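Local coordinates for cofilin (PDB 5IVU), which probably binds actin as a member of the ADF/cofilin family of cytoskeletal proteins, at residues C63-Y68 with F86-P91; K27-H32 with I40-S45; Y68-E73 with N132-A137. All blocks are in the same frame, centred on the assembly; numbering follows the deposited sequence.

Contact 1: C63-Y68 with F86-P91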
loop_
_atom_site.group_PDB
_atom_site.type_symbol
_atom_site.label_atom_id
_atom_site.label_comp_id
_atom_site.label_asym_id
_atom_site.label_seq_id
_atom_site.Cartn_x
_atom_site.Cartn_y
_atom_site.Cartn_z
ATOM N N CYS A 63 -9.036 6.684 -2.427
ATOM C CA CYS A 63 -8.446 5.663 -1.570
ATOM C C CYS A 63 -7.628 4.662 -2.375
ATOM O O CYS A 63 -7.939 4.364 -3.533
ATOM C CB CYS A 63 -9.524 4.891 -0.813
ATOM S SG CYS A 63 -10.711 5.917 0.062
ATOM N N ARG A 64 -6.579 4.152 -1.736
ATOM C CA ARG A 64 -5.779 3.053 -2.271
ATOM C C ARG A 64 -5.305 2.208 -1.098
ATOM O O ARG A 64 -5.369 2.640 0.057
ATOM C CB ARG A 64 -4.548 3.559 -3.062
ATOM C CG ARG A 64 -4.852 4.285 -4.361
ATOM C CD ARG A 64 -5.387 3.366 -5.451
ATOM N NE ARG A 64 -6.601 3.891 -6.095
ATOM C CZ ARG A 64 -6.653 4.720 -7.142
ATOM N NH1 ARG A 64 -5.559 5.179 -7.735
ATOM N NH2 ARG A 64 -7.827 5.109 -7.606
ATOM N N TRP A 65 -4.845 1.000 -1.410
ATOM C CA TRP A 65 -3.912 0.281 -0.544
ATOM C C TRP A 65 -2.559 0.237 -1.235
ATOM O O TRP A 65 -2.470 0.372 -2.452
ATOM C CB TRP A 65 -4.366 -1.148 -0.253
ATOM C CG TRP A 65 -5.770 -1.281 0.229
ATOM C CD1 TRP A 65 -6.232 -1.042 1.484
ATOM C CD2 TRP A 65 -6.887 -1.724 -0.534
ATOM N NE1 TRP A 65 -7.573 -1.290 1.545
ATOM C CE2 TRP A 65 -8.002 -1.714 0.319
ATOM C CE3 TRP A 65 -7.054 -2.133 -1.863
ATOM C CZ2 TRP A 65 -9.279 -2.094 -0.106
ATOM C CZ3 TRP A 65 -8.330 -2.508 -2.292
ATOM C CH2 TRP A 65 -9.422 -2.482 -1.409
ATOM N N ALA A 66 -1.507 0.049 -0.452
ATOM C CA ALA A 66 -0.182 -0.123 -1.024
ATOM C C ALA A 66 0.669 -0.978 -0.133
ATOM O O ALA A 66 0.389 -1.106 1.057
ATOM C CB ALA A 66 0.490 1.213 -1.238
ATOM N N VAL A 67 1.704 -1.562 -0.727
ATOM C CA VAL A 67 2.793 -2.169 0.023
ATOM C C VAL A 67 4.082 -1.461 -0.389
ATOM O O VAL A 67 4.294 -1.201 -1.571
ATOM C CB VAL A 67 2.880 -3.686 -0.213
ATOM C CG1 VAL A 67 4.153 -4.256 0.393
ATOM C CG2 VAL A 67 1.662 -4.361 0.398
ATOM N N TYR A 68 4.913 -1.131 0.603
ATOM C CA TYR A 68 6.176 -0.447 0.377
ATOM C C TYR A 68 7.282 -1.201 1.100
ATOM O O TYR A 68 7.139 -1.538 2.272
ATOM C CB TYR A 68 6.118 1.011 0.883
ATOM C CG TYR A 68 7.243 1.846 0.319
ATOM C CD1 TYR A 68 8.492 1.883 0.943
ATOM C CD2 TYR A 68 7.076 2.562 -0.864
ATOM C CE1 TYR A 68 9.540 2.625 0.413
ATOM C CE2 TYR A 68 8.113 3.308 -1.399
ATOM C CZ TYR A 68 9.347 3.334 -0.764
ATOM O OH TYR A 68 10.392 4.068 -1.276
ATOM N N PHE A 86 2.343 -2.116 4.931
ATOM C CA PHE A 86 1.004 -1.980 4.356
ATOM C C PHE A 86 0.445 -0.609 4.695
ATOM O O PHE A 86 0.560 -0.155 5.828
ATOM C CB PHE A 86 0.079 -3.063 4.901
ATOM C CG PHE A 86 -1.232 -3.162 4.180
ATOM C CD1 PHE A 86 -1.346 -3.909 3.017
ATOM C CD2 PHE A 86 -2.355 -2.515 4.668
ATOM C CE1 PHE A 86 -2.559 -4.015 2.354
ATOM C CE2 PHE A 86 -3.570 -2.611 4.012
ATOM C CZ PHE A 86 -3.673 -3.363 2.850
ATOM N N VAL A 87 -0.143 0.043 3.703
ATOM C CA VAL A 87 -0.632 1.404 3.818
ATOM C C VAL A 87 -2.090 1.397 3.387
ATOM O O VAL A 87 -2.384 1.033 2.254
ATOM C CB VAL A 87 0.152 2.362 2.882
ATOM C CG1 VAL A 87 -0.442 3.771 2.890
ATOM C CG2 VAL A 87 1.622 2.408 3.277
ATOM N N SER A 88 -2.993 1.787 4.282
ATOM C CA SER A 88 -4.359 2.099 3.896
ATOM C C SER A 88 -4.427 3.606 3.662
ATOM O O SER A 88 -4.253 4.386 4.596
ATOM C CB SER A 88 -5.345 1.686 4.977
ATOM O OG SER A 88 -5.274 0.296 5.194
ATOM N N TRP A 89 -4.632 4.002 2.407
ATOM C CA TRP A 89 -4.716 5.404 2.039
ATOM C C TRP A 89 -6.192 5.769 1.965
ATOM O O TRP A 89 -6.944 5.202 1.177
ATOM C CB TRP A 89 -3.993 5.643 0.713
ATOM C CG TRP A 89 -4.032 7.044 0.201
ATOM C CD1 TRP A 89 -4.525 7.457 -0.997
ATOM C CD2 TRP A 89 -3.556 8.215 0.867
ATOM N NE1 TRP A 89 -4.397 8.815 -1.122
ATOM C CE2 TRP A 89 -3.801 9.307 0.008
ATOM C CE3 TRP A 89 -2.945 8.449 2.110
ATOM C CZ2 TRP A 89 -3.449 10.614 0.342
ATOM C CZ3 TRP A 89 -2.599 9.751 2.447
ATOM C CH2 TRP A 89 -2.849 10.818 1.561
ATOM N N ALA A 90 -6.602 6.706 2.815
ATOM C CA ALA A 90 -8.003 7.095 2.948
ATOM C C ALA A 90 -8.062 8.597 3.205
ATOM O O ALA A 90 -8.359 9.027 4.323
ATOM C CB ALA A 90 -8.658 6.311 4.080
ATOM N N PRO A 91 -7.773 9.398 2.168
ATOM C CA PRO A 91 -7.700 10.843 2.343
ATOM C C PRO A 91 -9.075 11.456 2.560
ATOM O O PRO A 91 -10.059 10.961 1.994
ATOM C CB PRO A 91 -7.089 11.322 1.018
ATOM C CG PRO A 91 -7.543 10.324 0.017
ATOM C CD PRO A 91 -7.576 9.018 0.757
#

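Contact 2: K27-H32 with I40-S45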
loop_
_atom_site.group_PDB
_atom_site.type_symbol
_atom_site.label_atom_id
_atom_site.label_comp_id
_atom_site.label_asym_id
_atom_site.label_seq_id
_atom_site.Cartn_x
_atom_site.Cartn_y
_atom_site.Cartn_z
ATOM N N LYS A 27 10.021 -1.996 -5.573
ATOM C CA LYS A 27 10.113 -1.281 -4.309
ATOM C C LYS A 27 8.726 -1.053 -3.699
ATOM O O LYS A 27 8.596 -1.076 -2.479
ATOM C CB LYS A 27 10.857 0.034 -4.513
ATOM C CG LYS A 27 11.259 0.762 -3.233
ATOM C CD LYS A 27 12.371 0.071 -2.459
ATOM C CE LYS A 27 12.851 0.980 -1.335
ATOM N NZ LYS A 27 13.748 0.305 -0.360
ATOM N N TYR A 28 7.696 -0.844 -4.524
ATOM C CA TYR A 28 6.309 -0.760 -4.025
ATOM C C TYR A 28 5.238 -1.207 -5.007
ATOM O O TYR A 28 5.485 -1.313 -6.203
ATOM C CB TYR A 28 5.996 0.662 -3.537
ATOM C CG TYR A 28 5.914 1.744 -4.599
ATOM C CD1 TYR A 28 4.734 1.979 -5.300
ATOM C CD2 TYR A 28 7.011 2.569 -4.861
ATOM C CE1 TYR A 28 4.656 2.983 -6.250
ATOM C CE2 TYR A 28 6.937 3.583 -5.800
ATOM C CZ TYR A 28 5.768 3.774 -6.496
ATOM O OH TYR A 28 5.713 4.767 -7.421
ATOM N N ILE A 29 4.045 -1.456 -4.470
ATOM C CA ILE A 29 2.866 -1.866 -5.246
ATOM C C ILE A 29 1.656 -1.035 -4.783
ATOM O O ILE A 29 1.446 -0.856 -3.580
ATOM C CB ILE A 29 2.525 -3.363 -5.036
ATOM C CG1 ILE A 29 3.723 -4.256 -5.361
ATOM C CG2 ILE A 29 1.324 -3.771 -5.887
ATOM C CD1 ILE A 29 3.526 -5.711 -4.984
ATOM N N ILE A 30 0.861 -0.555 -5.744
ATOM C CA ILE A 30 -0.396 0.144 -5.466
ATOM C C ILE A 30 -1.569 -0.763 -5.846
ATOM O O ILE A 30 -1.678 -1.173 -6.991
ATOM C CB ILE A 30 -0.505 1.469 -6.257
ATOM C CG1 ILE A 30 0.746 2.351 -6.070
ATOM C CG2 ILE A 30 -1.764 2.232 -5.843
ATOM C CD1 ILE A 30 0.905 2.961 -4.685
ATOM N N PHE A 31 -2.425 -1.082 -4.877
ATOM C CA PHE A 31 -3.659 -1.849 -5.112
ATOM C C PHE A 31 -4.877 -0.931 -5.077
ATOM O O PHE A 31 -4.850 0.122 -4.432
ATOM C CB PHE A 31 -3.836 -2.935 -4.051
ATOM C CG PHE A 31 -2.633 -3.806 -3.868
ATOM C CD1 PHE A 31 -1.642 -3.470 -2.954
ATOM C CD2 PHE A 31 -2.489 -4.974 -4.611
ATOM C CE1 PHE A 31 -0.527 -4.277 -2.787
ATOM C CE2 PHE A 31 -1.377 -5.787 -4.446
ATOM C CZ PHE A 31 -0.395 -5.439 -3.533
ATOM N N HIS A 32 -5.948 -1.365 -5.743
ATOM C CA HIS A 32 -7.195 -0.591 -5.843
ATOM C C HIS A 32 -8.412 -1.492 -6.136
ATOM O O HIS A 32 -8.242 -2.654 -6.500
ATOM C CB HIS A 32 -7.027 0.544 -6.880
ATOM C CG HIS A 32 -7.177 0.119 -8.313
ATOM N ND1 HIS A 32 -6.672 -1.066 -8.812
ATOM C CD2 HIS A 32 -7.734 0.760 -9.369
ATOM C CE1 HIS A 32 -6.941 -1.150 -10.102
ATOM N NE2 HIS A 32 -7.586 -0.054 -10.464
ATOM N N ILE A 40 -10.405 -6.654 -6.161
ATOM C CA ILE A 40 -9.190 -5.945 -5.769
ATOM C C ILE A 40 -8.088 -6.339 -6.760
ATOM O O ILE A 40 -7.884 -7.523 -7.027
ATOM C CB ILE A 40 -8.751 -6.296 -4.334
ATOM C CG1 ILE A 40 -9.861 -5.968 -3.321
ATOM C CG2 ILE A 40 -7.468 -5.545 -3.967
ATOM C CD1 ILE A 40 -9.706 -6.658 -1.979
ATOM N N ALA A 41 -7.386 -5.344 -7.292
ATOM C CA ALA A 41 -6.414 -5.540 -8.361
ATOM C C ALA A 41 -5.199 -4.662 -8.138
ATOM O O ALA A 41 -5.251 -3.718 -7.341
ATOM C CB ALA A 41 -7.047 -5.211 -9.714
ATOM N N VAL A 42 -4.120 -4.976 -8.864
ATOM C CA VAL A 42 -2.898 -4.179 -8.866
ATOM C C VAL A 42 -3.116 -3.016 -9.806
ATOM O O VAL A 42 -3.310 -3.230 -10.988
ATOM C CB VAL A 42 -1.673 -4.994 -9.358
ATOM C CG1 VAL A 42 -0.423 -4.115 -9.463
ATOM C CG2 VAL A 42 -1.419 -6.185 -8.436
ATOM N N GLU A 43 -3.111 -1.792 -9.277
ATOM C CA GLU A 43 -3.123 -0.597 -10.123
ATOM C C GLU A 43 -1.753 -0.406 -10.746
ATOM O O GLU A 43 -1.646 -0.109 -11.936
ATOM C CB GLU A 43 -3.507 0.662 -9.338
ATOM C CG GLU A 43 -3.796 1.868 -10.247
ATOM C CD GLU A 43 -3.987 3.177 -9.507
ATOM O OE1 GLU A 43 -3.515 3.314 -8.366
ATOM O OE2 GLU A 43 -4.607 4.091 -10.070
ATOM N N LYS A 44 -0.708 -0.536 -9.935
ATOM C CA LYS A 44 0.648 -0.515 -10.463
ATOM C C LYS A 44 1.746 -1.017 -9.534
ATOM O O LYS A 44 1.560 -1.179 -8.335
ATOM C CB LYS A 44 1.040 0.868 -10.980
ATOM C CG LYS A 44 0.769 2.081 -10.108
ATOM C CD LYS A 44 1.391 3.380 -10.715
ATOM C CE LYS A 44 2.869 3.292 -11.173
ATOM N NZ LYS A 44 3.487 4.588 -11.601
ATOM N N SER A 45 2.891 -1.273 -10.157
ATOM C CA SER A 45 4.139 -1.610 -9.490
ATOM C C SER A 45 5.190 -0.575 -9.869
ATOM O O SER A 45 5.071 0.116 -10.881
ATOM C CB SER A 45 4.617 -2.984 -9.942
ATOM O OG SER A 45 3.594 -3.944 -9.792
#

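Contact 3: Y68-E73 with N132-A137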
loop_
_atom_site.group_PDB
_atom_site.type_symbol
_atom_site.label_atom_id
_atom_site.label_comp_id
_atom_site.label_asym_id
_atom_site.label_seq_id
_atom_site.Cartn_x
_atom_site.Cartn_y
_atom_site.Cartn_z
ATOM N N TYR A 68 4.913 -1.131 0.603
ATOM C CA TYR A 68 6.176 -0.447 0.377
ATOM C C TYR A 68 7.282 -1.201 1.100
ATOM O O TYR A 68 7.139 -1.538 2.272
ATOM C CB TYR A 68 6.118 1.011 0.883
ATOM C CG TYR A 68 7.243 1.846 0.319
ATOM C CD1 TYR A 68 8.492 1.883 0.943
ATOM C CD2 TYR A 68 7.076 2.562 -0.864
ATOM C CE1 TYR A 68 9.540 2.625 0.413
ATOM C CE2 TYR A 68 8.113 3.308 -1.399
ATOM C CZ TYR A 68 9.347 3.334 -0.764
ATOM O OH TYR A 68 10.392 4.068 -1.276
ATOM N N ASP A 69 8.376 -1.463 0.394
ATOM C CA ASP A 69 9.524 -2.144 0.974
ATOM C C ASP A 69 10.411 -1.079 1.601
ATOM O O ASP A 69 11.323 -0.558 0.973
ATOM C CB ASP A 69 10.270 -2.973 -0.079
ATOM C CG ASP A 69 11.370 -3.838 0.520
ATOM O OD1 ASP A 69 11.306 -4.183 1.732
ATOM O OD2 ASP A 69 12.325 -4.162 -0.220
ATOM N N LEU A 70 10.115 -0.761 2.855
ATOM C CA LEU A 70 10.720 0.364 3.542
ATOM C C LEU A 70 12.091 0.002 4.079
ATOM O O LEU A 70 12.218 -0.923 4.867
ATOM C CB LEU A 70 9.818 0.804 4.697
ATOM C CG LEU A 70 10.124 2.140 5.365
ATOM C CD1 LEU A 70 9.740 3.301 4.468
ATOM C CD2 LEU A 70 9.388 2.216 6.688
ATOM N N GLU A 71 13.100 0.751 3.654
ATOM C CA GLU A 71 14.470 0.618 4.141
ATOM C C GLU A 71 14.770 1.694 5.194
ATOM O O GLU A 71 14.388 2.848 5.033
ATOM C CB GLU A 71 15.439 0.766 2.965
ATOM C CG GLU A 71 16.902 0.491 3.310
ATOM C CD GLU A 71 17.840 0.789 2.159
ATOM O OE1 GLU A 71 17.859 1.945 1.681
ATOM O OE2 GLU A 71 18.572 -0.131 1.737
ATOM N N TYR A 72 15.491 1.321 6.249
ATOM C CA TYR A 72 15.959 2.292 7.260
ATOM C C TYR A 72 17.176 1.854 8.062
ATOM O O TYR A 72 17.540 0.669 8.088
ATOM C CB TYR A 72 14.850 2.627 8.250
ATOM C CG TYR A 72 14.365 1.457 9.077
ATOM C CD1 TYR A 72 13.469 0.542 8.545
ATOM C CD2 TYR A 72 14.801 1.264 10.387
ATOM C CE1 TYR A 72 13.021 -0.536 9.285
ATOM C CE2 TYR A 72 14.356 0.185 11.137
ATOM C CZ TYR A 72 13.464 -0.715 10.578
ATOM O OH TYR A 72 13.004 -1.792 11.300
ATOM N N GLU A 73 17.767 2.848 8.727
ATOM C CA GLU A 73 18.984 2.695 9.519
ATOM C C GLU A 73 18.641 2.853 11.002
ATOM O O GLU A 73 17.937 2.022 11.579
ATOM C CB GLU A 73 20.038 3.764 9.077
ATOM C CG GLU A 73 19.816 4.288 7.650
ATOM C CD GLU A 73 20.981 5.077 7.077
ATOM O OE1 GLU A 73 22.130 4.602 7.148
ATOM O OE2 GLU A 73 20.743 6.170 6.521
ATOM N N ASN A 132 7.612 10.187 8.964
ATOM C CA ASN A 132 6.521 9.693 9.811
ATOM C C ASN A 132 6.411 8.164 9.711
ATOM O O ASN A 132 6.141 7.486 10.704
ATOM C CB ASN A 132 5.194 10.377 9.417
ATOM C CG ASN A 132 4.175 10.404 10.552
ATOM O OD1 ASN A 132 3.733 9.362 11.043
ATOM N ND2 ASN A 132 3.779 11.608 10.954
ATOM N N VAL A 133 6.622 7.638 8.504
ATOM C CA VAL A 133 6.563 6.198 8.240
ATOM C C VAL A 133 7.785 5.485 8.826
ATOM O O VAL A 133 7.642 4.406 9.400
ATOM C CB VAL A 133 6.388 5.909 6.726
ATOM C CG1 VAL A 133 6.501 4.420 6.418
ATOM C CG2 VAL A 133 5.038 6.435 6.254
ATOM N N LEU A 134 8.968 6.092 8.704
ATOM C CA LEU A 134 10.189 5.582 9.355
ATOM C C LEU A 134 10.067 5.581 10.880
ATOM O O LEU A 134 10.438 4.606 11.520
ATOM C CB LEU A 134 11.406 6.415 8.956
ATOM C CG LEU A 134 11.829 6.374 7.485
ATOM C CD1 LEU A 134 12.681 7.585 7.134
ATOM C CD2 LEU A 134 12.571 5.087 7.164
ATOM N N ASP A 135 9.549 6.680 11.439
ATOM C CA ASP A 135 9.206 6.787 12.863
ATOM C C ASP A 135 8.388 5.574 13.330
ATOM O O ASP A 135 8.815 4.834 14.231
ATOM C CB ASP A 135 8.426 8.127 13.137
ATOM C CG ASP A 135 9.339 9.320 13.388
ATOM O OD1 ASP A 135 10.583 9.192 13.481
ATOM O OD2 ASP A 135 8.773 10.422 13.463
ATOM N N LYS A 136 7.224 5.368 12.711
ATOM C CA LYS A 136 6.329 4.254 13.069
ATOM C C LYS A 136 6.960 2.887 12.854
ATOM O O LYS A 136 6.657 1.951 13.592
ATOM C CB LYS A 136 5.000 4.336 12.309
ATOM C CG LYS A 136 4.105 5.471 12.783
ATOM C CD LYS A 136 2.671 5.302 12.301
ATOM C CE LYS A 136 1.735 6.269 13.007
ATOM N NZ LYS A 136 2.146 7.688 12.810
ATOM N N ALA A 137 7.841 2.781 11.858
ATOM C CA ALA A 137 8.582 1.542 11.587
ATOM C C ALA A 137 9.677 1.183 12.618
ATOM O O ALA A 137 10.379 0.193 12.440
ATOM C CB ALA A 137 9.184 1.589 10.188
#

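Contact 1: C63-Y68 with F86-P91
Trp65 and Phe86 run alongside each other in the same direction. Phe86 CZ comes 3.7 Å from Trp65 CD1, the five-membered ring and the phenyl ring being inclined obliquely at 31°. Val87 O and Ser88 OG sit at the indole edge of Trp65, near its plane. On the face of the sheet that carries Arg64 and Ala66, the Trp89 indole has Arg64 N at its edge and Pro91 CD 3.7 Å above one face, displaced from the ring centre, while its NE1 is hydrogen-bonded to Pro59 O. Phe86 CG is anti to its backbone N (chi1 -169°); beyond it CZ and CE2 approach Trp65 CD1, and CD1 of Phe86 touches Val67 CG2, at 4.0 Å. An alanine at Phe86 would probably leave Trp65 CD1 and Val67 CG2 without this apolar mate and open a gap facing Leu113 and Ile116. Two reciprocal backbone pairs join the antiparallel strands, Arg64 with Trp89 and Ala66 with Val87, the shortest bond being Trp89 N to Arg64 O at 2.8 Å. In this buried beta hairpin of the central sheet, the backbone bonds thus satisfy polar groups between the strands, while aromatic and aliphatic groups dominate the face of Trp65, Val67 and Phe86, with Ser88 among them.

Contact 2: K27-H32 with I40-S45
Ile30 O takes two backbone donors from the opposite strand, Glu43 N at 2.8 Å and Lys44 N at 3.2 Å. The second bond is the straighter (164°) and lies in the carbonyl plane, on a lone pair; the first is more bent (133°). Two residues facing one make a classic beta bulge, which shifts the register of the antiparallel pairing by one residue. Ile30 N returns a bond to Lys44 O, and beyond the bulge His32 and Ala41 form a reciprocal pair. Ala41 O also receives a weak bond from His32 ND1 at 3.3 Å, so backbone and imidazole of the same residue converge on one carbonyl.

That weak bond probably helps to orient the imidazole, and a CH-pi contact lies over one face: Glu43 CB is 3.8 Å from the ring centroid. His32 CG is set between its backbone N and carbonyl carbon (chi1 80°), and the ring beyond it lies against Ala41 and Glu43.

Apolar contacts complete the pairing. Val42 straddles two residues, CG1 touching Ile29 CG2 at 4.0 Å and CG2 meeting Phe31 CE2 at the same distance. Ile30 lies alongside both Glu43 and Lys44, its CG1 4.0 Å from Lys44 CG.

The charged ends are held from outside the hairpin, Glu43 by a salt bridge to Arg64 and Lys44 by one to Asp57. Helix 11-21 packs on Ile29, Phe31 and Ser45, and helix 96-112 on Phe31, Ile40 and His32, while strand 64-72 flanks strand 28-33 on the side away from strand 39-46.

Contact 3: Y68-E73 with N132-A137
Tyr72 reaches from strand 64-72 to the end of helix 130-136, and its side chain meets two residues in turn. CB touches the tip of Leu134, with CD2 of that leucine 3.5 Å away. Further out the ring comes up to the carbonyl of Ala137: CE1 and CE2 are both 4.2 Å from Ala137 O, and CZ is closer, at 3.7 Å. The oxygen is thus equally far from CE1 and CE2 and meets the ring obliquely. The hydroxyl OH ends 3.5 Å from the same Ala137 O, to which Lys83 NZ donates a hydrogen bond.

The strand and helix segments run nearly perpendicular and cross at -80°, their axes 9.6 Å apart at the nearest. Placing the C-terminal helix across the extended strands of the central sheet is consistent with the ADF-homology fold, and here apolar side chains of both elements meet between them.

Leu70 carries the more deeply buried part. Its CG is anti to the backbone N (chi1 -168°), and from it the branch CD2 reaches Val133 CG1 on the helix and Ala137 CB just past the helix end, 3.6 Å from each. The other branch, CD1, also lies against Val133 CG1. Leu134 CD2, besides touching Tyr72, rests 3.6 Å from the backbone oxygen of Glu71, so this methyl is wedged against main chain as well as side chain. On the far side of the helix, Lys136 NZ is hydrogen-bonded to Asn132 OD1, one turn earlier, in the plane of the amide carbonyl.

In the fold
Along the chain, contact 2 closes before the other two open, and contacts 1 and 3 then alternate, sharing Tyr68. All three reach the same mixed sheet: strand 64-72 belongs to contacts 1 and 3 and lies next to strand 28-33 of contact 2. The centres of contacts 1 and 2 are about 10 Å apart, and a salt bridge from Arg64 to Glu43 and backbone pairing of Trp65 with Phe31 join them. The centre of contact 3 lies about 15 Å from that of contact 1 and about 19 Å from that of contact 2, across the centre of the chain from the latter. Two hairpins thus supply the four central strands of one sheet, to which the C-terminal helix is added at the far end of strand 64-72.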